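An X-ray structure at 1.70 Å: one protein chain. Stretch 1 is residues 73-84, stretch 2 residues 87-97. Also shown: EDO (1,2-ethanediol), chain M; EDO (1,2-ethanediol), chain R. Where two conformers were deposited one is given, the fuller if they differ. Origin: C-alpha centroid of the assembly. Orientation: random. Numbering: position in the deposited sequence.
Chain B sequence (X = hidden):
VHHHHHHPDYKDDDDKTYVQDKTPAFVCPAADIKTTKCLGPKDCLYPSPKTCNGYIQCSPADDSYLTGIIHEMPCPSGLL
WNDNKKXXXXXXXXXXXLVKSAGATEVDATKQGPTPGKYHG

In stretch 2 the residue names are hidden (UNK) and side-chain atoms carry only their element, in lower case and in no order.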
ATOM      1  N   MET B  73      -2.642  10.092  -1.295  1.00 32.10           N
ATOM      2  CA  MET B  73      -2.172   9.561  -0.028  1.00 30.83           C
ATOM      3  C   MET B  73      -0.945  10.340   0.483  1.00 30.69           C
ATOM      4  O   MET B  73      -0.010  10.614  -0.298  1.00 30.27           O
ATOM      5  CB  MET B  73      -1.770   8.085  -0.210  1.00 30.12           C
ATOM      6  CG  MET B  73      -2.839   7.170  -0.804  1.00 29.40           C
ATOM      7  SD  MET B  73      -4.293   6.967   0.261  1.00 33.92           S
ATOM      8  CE  MET B  73      -3.556   6.057   1.629  1.00 35.94           C
ATOM      9  N   PRO B  74      -0.888  10.624   1.784  1.00 31.23           N
ATOM     10  CA  PRO B  74       0.284  11.304   2.318  1.00 30.78           C
ATOM     11  C   PRO B  74       1.425  10.319   2.666  1.00 29.98           C
ATOM     12  O   PRO B  74       1.177   9.129   2.887  1.00 29.91           O
ATOM     13  CB  PRO B  74      -0.262  11.932   3.604  1.00 32.00           C
ATOM     14  CG  PRO B  74      -1.236  10.915   4.087  1.00 33.13           C
ATOM     15  CD  PRO B  74      -1.922  10.441   2.825  1.00 32.78           C
ATOM     16  N   CYS B  75       2.647  10.824   2.702  1.00 29.15           N
ATOM     17  CA  CYS B  75       3.763  10.140   3.307  1.00 29.59           C
ATOM     18  C   CYS B  75       3.861  10.643   4.729  1.00 30.15           C
ATOM     19  O   CYS B  75       3.448  11.786   5.015  1.00 31.99           O
ATOM     20  CB  CYS B  75       5.080  10.472   2.609  1.00 30.74           C
ATOM     21  SG  CYS B  75       5.215   9.659   0.991  1.00 32.12           S
ATOM     22  N   PRO B  76       4.497   9.855   5.615  1.00 29.10           N
ATOM     23  CA  PRO B  76       4.841  10.331   6.947  1.00 29.47           C
ATOM     24  C   PRO B  76       5.673  11.629   6.855  1.00 28.96           C
ATOM     25  O   PRO B  76       6.461  11.843   5.913  1.00 28.70           O
ATOM     26  CB  PRO B  76       5.635   9.169   7.555  1.00 28.50           C
ATOM     27  CG  PRO B  76       5.070   7.972   6.842  1.00 28.33           C
ATOM     28  CD  PRO B  76       4.833   8.430   5.441  1.00 27.75           C
ATOM     29  N   SER B  77       5.519  12.512   7.821  1.00 31.28           N
ATOM     30  CA  SER B  77       6.340  13.729   7.900  0.64 29.92           C
ATOM     31  C   SER B  77       7.812  13.421   7.679  1.00 29.43           C
ATOM     32  O   SER B  77       8.378  12.557   8.334  1.00 30.87           O
ATOM     33  CB  SER B  77       6.169  14.377   9.283  0.64 31.74           C
ATOM     34  OG  SER B  77       6.924  15.592   9.412  0.64 32.19           O
ATOM     35  N   GLY B  78       8.445  14.128   6.769  1.00 29.03           N
ATOM     36  CA  GLY B  78       9.862  13.965   6.559  1.00 30.87           C
ATOM     37  C   GLY B  78      10.263  12.927   5.527  1.00 29.90           C
ATOM     38  O   GLY B  78      11.460  12.766   5.271  1.00 31.90           O
ATOM     39  N   LEU B  79       9.290  12.168   5.020  1.00 28.92           N
ATOM     40  CA  LEU B  79       9.544  11.167   3.982  1.00 27.34           C
ATOM     41  C   LEU B  79       8.999  11.688   2.671  1.00 27.50           C
ATOM     42  O   LEU B  79       8.046  12.478   2.647  1.00 28.80           O
ATOM     43  CB  LEU B  79       8.893   9.840   4.366  1.00 27.84           C
ATOM     44  CG  LEU B  79       9.308   9.202   5.690  1.00 27.80           C
ATOM     45  CD1 LEU B  79       8.664   7.821   5.843  1.00 28.56           C
ATOM     46  CD2 LEU B  79      10.822   9.098   5.781  1.00 29.25           C
ATOM     47  N   LEU B  80       9.635  11.262   1.591  1.00 25.86           N
ATOM     48  CA  LEU B  80       9.313  11.691   0.257  1.00 24.93           C
ATOM     49  C   LEU B  80       9.059  10.437  -0.581  1.00 24.73           C
ATOM     50  O   LEU B  80       9.609   9.378  -0.320  1.00 22.40           O
ATOM     51  CB  LEU B  80      10.469  12.478  -0.362  1.00 25.40           C
ATOM     52  CG  LEU B  80      10.862  13.781   0.356  1.00 26.61           C
ATOM     53  CD1 LEU B  80      11.953  14.428  -0.458  1.00 26.99           C
ATOM     54  CD2 LEU B  80       9.679  14.712   0.637  1.00 28.58           C
ATOM     55  N   TRP B  81       8.290  10.602  -1.644  1.00 23.64           N
ATOM     56  CA  TRP B  81       8.059   9.473  -2.562  1.00 22.50           C
ATOM     57  C   TRP B  81       9.301   9.021  -3.291  1.00 21.62           C
ATOM     58  O   TRP B  81      10.086   9.848  -3.794  1.00 22.98           O
ATOM     59  CB  TRP B  81       7.033   9.859  -3.583  1.00 22.33           C
ATOM     60  CG  TRP B  81       6.541   8.690  -4.416  1.00 23.01           C
ATOM     61  CD1 TRP B  81       6.666   8.549  -5.756  1.00 23.52           C
ATOM     62  CD2 TRP B  81       5.824   7.533  -3.951  1.00 22.76           C
ATOM     63  NE1 TRP B  81       6.074   7.380  -6.176  1.00 22.55           N
ATOM     64  CE2 TRP B  81       5.515   6.755  -5.084  1.00 22.02           C
ATOM     65  CE3 TRP B  81       5.342   7.121  -2.692  1.00 24.32           C
ATOM     66  CZ2 TRP B  81       4.814   5.547  -4.991  1.00 23.02           C
ATOM     67  CZ3 TRP B  81       4.648   5.937  -2.607  1.00 22.46           C
ATOM     68  CH2 TRP B  81       4.383   5.167  -3.754  1.00 22.28           C
ATOM     69  N   ASN B  82       9.477   7.701  -3.343  1.00 20.61           N
ATOM     70  CA  ASN B  82      10.580   7.066  -4.064  1.00 19.59           C
ATOM     71  C   ASN B  82       9.881   6.126  -5.047  1.00 20.91           C
ATOM     72  O   ASN B  82       9.483   5.019  -4.676  1.00 19.82           O
ATOM     73  CB  ASN B  82      11.471   6.286  -3.137  1.00 20.24           C
ATOM     74  CG  ASN B  82      12.524   5.431  -3.828  1.00 21.81           C
ATOM     75  OD1 ASN B  82      12.573   5.264  -5.064  1.00 22.13           O
ATOM     76  ND2 ASN B  82      13.322   4.771  -3.026  1.00 22.63           N
ATOM     77  N   ASP B  83       9.707   6.623  -6.266  1.00 20.18           N
ATOM     78  CA  ASP B  83       9.008   5.823  -7.287  1.00 21.60           C
ATOM     79  C   ASP B  83       9.721   4.578  -7.763  1.00 21.90           C
ATOM     80  O   ASP B  83       9.045   3.673  -8.335  1.00 23.20           O
ATOM     81  CB  ASP B  83       8.679   6.710  -8.477  1.00 23.62           C
ATOM     82  CG  ASP B  83       7.460   6.212  -9.252  1.00 24.30           C
ATOM     83  OD1 ASP B  83       6.365   6.022  -8.689  1.00 23.02           O
ATOM     84  OD2 ASP B  83       7.647   6.004 -10.468  1.00 27.55           O
ATOM     85  N   ASN B  84      11.022   4.477  -7.560  1.00 21.75           N
ATOM     86  CA  ASN B  84      11.787   3.266  -7.866  1.00 23.08           C
ATOM     87  C   ASN B  84      11.311   2.047  -7.085  1.00 23.32           C
ATOM     88  O   ASN B  84      11.259   0.939  -7.615  1.00 25.29           O
ATOM     89  CB  ASN B  84      13.279   3.454  -7.625  1.00 24.31           C
ATOM     90  CG  ASN B  84      13.868   4.537  -8.501  1.00 24.19           C
ATOM     91  OD1 ASN B  84      14.584   5.443  -8.028  1.00 27.85           O
ATOM     92  ND2 ASN B  84      13.503   4.517  -9.733  1.00 23.35           N
ATOM     93  N   UNK B  87       7.383   3.520  -2.723  1.00 21.20           N
ATOM     94  CA  UNK B  87       7.071   3.747  -1.314  1.00 21.57           C
ATOM     95  C   UNK B  87       7.533   5.113  -0.862  1.00 22.09           C
ATOM     96  O   UNK B  87       8.333   5.795  -1.531  1.00 22.19           O
ATOM     97  c   UNK B  87       7.676   2.650  -0.422  1.00 20.89           C
ATOM     98  c   UNK B  87      10.143   3.292  -0.959  1.00 20.82           C
ATOM     99  c   UNK B  87       9.495   0.631   1.487  1.00 22.07           C
ATOM    100  c   UNK B  87      10.519  -0.087   2.183  1.00 23.19           C
ATOM    101  c   UNK B  87      12.249   1.140   1.024  1.00 21.77           C
ATOM    102  c   UNK B  87       9.170   2.512  -0.325  1.00 20.71           C
ATOM    103  c   UNK B  87       9.887   1.630   0.558  1.00 21.25           C
ATOM    104  c   UNK B  87      11.867   0.166   1.917  1.00 23.09           C
ATOM    105  c   UNK B  87      11.260   1.877   0.375  1.00 21.05           C
ATOM    106  n   UNK B  87      11.384   2.873  -0.556  1.00 20.30           N
ATOM    107  N   UNK B  88       7.044   5.479   0.309  1.00 21.74           N
ATOM    108  CA  UNK B  88       7.544   6.667   1.054  1.00 23.72           C
ATOM    109  C   UNK B  88       8.895   6.318   1.672  1.00 23.63           C
ATOM    110  O   UNK B  88       9.059   5.262   2.252  1.00 23.91           O
ATOM    111  s   UNK B  88       4.959   7.594   1.422  1.00 28.17           S
ATOM    112  c   UNK B  88       6.532   7.079   2.119  1.00 24.98           C
ATOM    113  N   UNK B  89       9.889   7.191   1.531  1.00 22.73           N
ATOM    114  CA  UNK B  89      11.258   6.808   1.851  1.00 22.76           C
ATOM    115  C   UNK B  89      12.021   8.076   2.313  1.00 21.99           C
ATOM    116  O   UNK B  89      11.525   9.201   2.224  1.00 23.21           O
ATOM    117  o   UNK B  89      13.655   5.119   2.016  1.00 23.65           O
ATOM    118  c   UNK B  89      11.881   6.118   0.625  1.00 23.33           C
ATOM    119  c   UNK B  89      13.156   5.295   0.889  1.00 23.77           C
ATOM    120  o   UNK B  89      13.651   4.679  -0.086  1.00 23.81           O
ATOM    121  N   UNK B  90      13.200   7.804   2.857  1.00 22.98           N
ATOM    122  CA  UNK B  90      14.111   8.885   3.295  1.00 24.13           C
ATOM    123  C   UNK B  90      14.302   9.831   2.116  1.00 25.39           C
ATOM    124  O   UNK B  90      14.430   9.396   0.964  1.00 23.14           O
ATOM    125  n   UNK B  90      14.998   5.835   6.487  1.00 26.72           N
ATOM    126  c   UNK B  90      15.438   8.029   6.336  1.00 27.07           C
ATOM    127  c   UNK B  90      15.307   7.116   8.619  1.00 32.08           C
ATOM    128  c   UNK B  90      15.429   8.277   3.746  1.00 23.31           C
ATOM    129  c   UNK B  90      15.724   9.305   6.841  1.00 30.90           C
ATOM    130  c   UNK B  90      15.611   8.382   9.087  1.00 33.12           C
ATOM    131  c   UNK B  90      15.304   7.497   5.005  1.00 25.69           C
ATOM    132  c   UNK B  90      15.257   6.950   7.236  1.00 28.36           C
ATOM    133  c   UNK B  90      15.807   9.462   8.227  1.00 33.46           C
ATOM    134  c   UNK B  90      15.054   6.191   5.152  1.00 25.86           C
ATOM    135  N   UNK B  91      14.336  11.126   2.378  1.00 26.90           N
ATOM    136  CA  UNK B  91      14.481  12.143   1.327  1.00 28.08           C
ATOM    137  C   UNK B  91      15.633  11.950   0.371  1.00 28.01           C
ATOM    138  O   UNK B  91      15.503  12.300  -0.802  1.00 28.94           O
ATOM    139  c   UNK B  91      14.084  13.233   3.399  1.00 30.41           C
ATOM    140  c   UNK B  91      14.726  13.444   2.117  1.00 29.09           C
ATOM    141  c   UNK B  91      14.103  11.753   3.699  1.00 28.66           C
ATOM    142  N   UNK B  92      16.732  11.378   0.833  1.00 28.25           N
ATOM    143  CA  UNK B  92      17.894  11.200  -0.015  1.00 30.10           C
ATOM    144  C   UNK B  92      17.628  10.229  -1.150  1.00 28.53           C
ATOM    145  O   UNK B  92      18.376  10.198  -2.119  1.00 29.32           O
ATOM    146  o   UNK B  92      20.548   7.911   2.497  1.00 53.41           O
ATOM    147  c   UNK B  92      19.856   8.954   2.549  1.00 47.72           C
ATOM    148  c   UNK B  92      18.961   9.288   1.349  1.00 39.94           C
ATOM    149  c   UNK B  92      19.102  10.695   0.789  1.00 34.25           C
ATOM    150  o   UNK B  92      19.839   9.691   3.565  1.00 52.36           O
ATOM    151  N   UNK B  93      16.608   9.390  -0.955  1.00 26.70           N
ATOM    152  CA  UNK B  93      16.229   8.423  -1.973  1.00 25.66           C
ATOM    153  C   UNK B  93      15.092   8.842  -2.884  1.00 24.81           C
ATOM    154  O   UNK B  93      14.571   7.999  -3.684  1.00 23.78           O
ATOM    155  n   UNK B  93      16.569   5.972   0.697  1.00 29.91           N
ATOM    156  c   UNK B  93      15.805   7.146  -1.264  1.00 27.53           C
ATOM    157  c   UNK B  93      16.917   6.561  -0.447  1.00 29.13           C
ATOM    158  o   UNK B  93      18.097   6.626  -0.838  1.00 30.61           O
ATOM    159  N   UNK B  94      14.690  10.094  -2.845  1.00 23.77           N
ATOM    160  CA  UNK B  94      13.509  10.503  -3.606  1.00 23.01           C
ATOM    161  C   UNK B  94      13.736  10.547  -5.105  1.00 23.97           C
ATOM    162  O   UNK B  94      14.831  10.839  -5.589  1.00 24.35           O
ATOM    163  o   UNK B  94      11.652  12.027  -3.636  1.00 25.65           O
ATOM    164  c   UNK B  94      13.880  13.011  -3.586  1.00 25.85           C
ATOM    165  c   UNK B  94      12.972  11.857  -3.138  1.00 23.73           C
ATOM    166  N   UNK B  95      12.676  10.231  -5.841  1.00 24.18           N
ATOM    167  CA  UNK B  95      12.589  10.428  -7.254  1.00 24.98           C
ATOM    168  C   UNK B  95      11.813  11.714  -7.631  1.00 27.33           C
ATOM    169  O   UNK B  95      11.608  12.002  -8.823  1.00 26.93           O
ATOM    170  o   UNK B  95      10.573   9.077  -7.228  1.00 23.61           O
ATOM    171  c   UNK B  95      11.848   9.249  -7.900  1.00 24.30           C
ATOM    172  c   UNK B  95      12.680   8.024  -7.817  1.00 24.60           C
ATOM    173  N   UNK B  96      11.395  12.490  -6.639  1.00 29.53           N
ATOM    174  CA  UNK B  96      10.503  13.619  -6.886  1.00 30.41           C
ATOM    175  C   UNK B  96      11.339  14.839  -7.244  1.00 30.91           C
ATOM    176  O   UNK B  96      12.341  15.110  -6.575  1.00 32.65           O
ATOM    177  s   UNK B  96       8.412  15.223  -5.900  1.00 35.35           S
ATOM    178  c   UNK B  96       9.669  13.920  -5.668  1.00 31.77           C
ATOM    179  N   UNK B  97      10.925  15.501  -8.306  1.00 31.70           N
ATOM    180  CA  UNK B  97      11.636  16.657  -8.844  1.00 34.18           C
ATOM    181  C   UNK B  97      10.899  17.972  -8.638  1.00 36.88           C
ATOM    182  O   UNK B  97      11.391  19.012  -9.064  1.00 37.36           O
TER
HETATM  183  C1  EDO M 203       3.419   3.936   0.533  1.00 40.89           C
HETATM  184  O1  EDO M 203       4.669   3.990   1.226  1.00 29.36           O
HETATM  185  C2  EDO M 203       3.389   2.867  -0.579  1.00 41.49           C
HETATM  186  O2  EDO M 203       2.350   1.910  -0.280  1.00 50.80           O
HETATM  187  C1  EDO R 208       8.644   9.110 -12.221  1.00 53.82           C
HETATM  188  O1  EDO R 208       9.046   7.745 -12.380  1.00 60.31           O
HETATM  189  C2  EDO R 208       8.962   9.601 -10.828  1.00 50.52           C
HETATM  190  O2  EDO R 208       8.741  11.014 -10.776  1.00 48.83           O
HETATM  191  O   HOH W   1      12.378   9.125  -1.018  1.00 23.52           O
HETATM  192  O   HOH W   2      15.782   6.045  -5.378  1.00 28.88           O

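Position 87 carries one carbon followed by fused five- and six-membered rings holding eight carbons and one nitrogen. Its backbone pairs with Asn82, N to O at 3.2 Å and O to N at 2.9 Å, and ND2 of Asn82 lies at the ring edge; this is an indole: Trp87.

At position 88 a single carbon bears a sulfur 2.1 Å from SG of Cys75, a covalent distance that identifies Cys88 and a disulfide with a chi3 of -77°. SG of Cys88 meets the edge of the Trp81 six-membered ring, and the backbone N donates to O1 of the chain M ethanediol at 2.9 Å.

Position 89 has two carbons, the second ending in two oxygens. One oxygen accepts from ND2 of Asn82 at 3.0 Å, as expected of a carboxylate: Asp89. Its OD2 also takes a weak hydrogen bond from NE1 of Trp87 (2.9 Å), so the amide and the indole share one acceptor.

Position 90 has one carbon, then fused five- and six-membered rings of eight carbons and one nitrogen; its CB points away from stretch 1, and its backbone N lies 4.0 Å from CD2 of Leu79: Trp90.

Three carbons at position 91 close a ring onto the backbone N, and CB packs 3.9 Å from CD1 of Leu80; the ring defines Pro91.

Position 92, three carbons with two terminal oxygens, touches nothing on stretch 1 and is Glu92.

Position 93 has two carbons, the second bearing one oxygen and one nitrogen; its backbone O lies 3.3 Å from CG of Asn82. The side-chain nitrogen donates weakly to OD1 of Asp89 at 3.3 Å, which fits the amide of Asn93.

At position 94 one carbon branches to an oxygen and a carbon, and the oxygen donates to O of Trp81 at 2.7 Å: Thr94. Its OG1 accepts from N of position 96 at 3.0 Å.

Position 95 repeats that branching, and its side-chain oxygen accepts from N of Asp83 at 2.8 Å; it is Thr95.

Position 96, one carbon and a sulfur, is Cys96, bonded covalently elsewhere in the structure. Position 97 has no side chain: Gly97.

The contact rests on an antiparallel pairing of strands 80-82 and 87-89, in which Leu80 and Asp89 exchange hydrogen bonds of 2.9 Å in both directions between their backbone N and O atoms. Cys88 and Trp81 share one face, where the disulfide ties the strand to Cys75; Asn82, Trp87 and Asp89 form a polar cluster on the other. Beyond the strand, the two threonines bind the backbone of Trp81 and Asp83, extending the attachment.

Stretch 2 87-97: WCDWPENTTCG
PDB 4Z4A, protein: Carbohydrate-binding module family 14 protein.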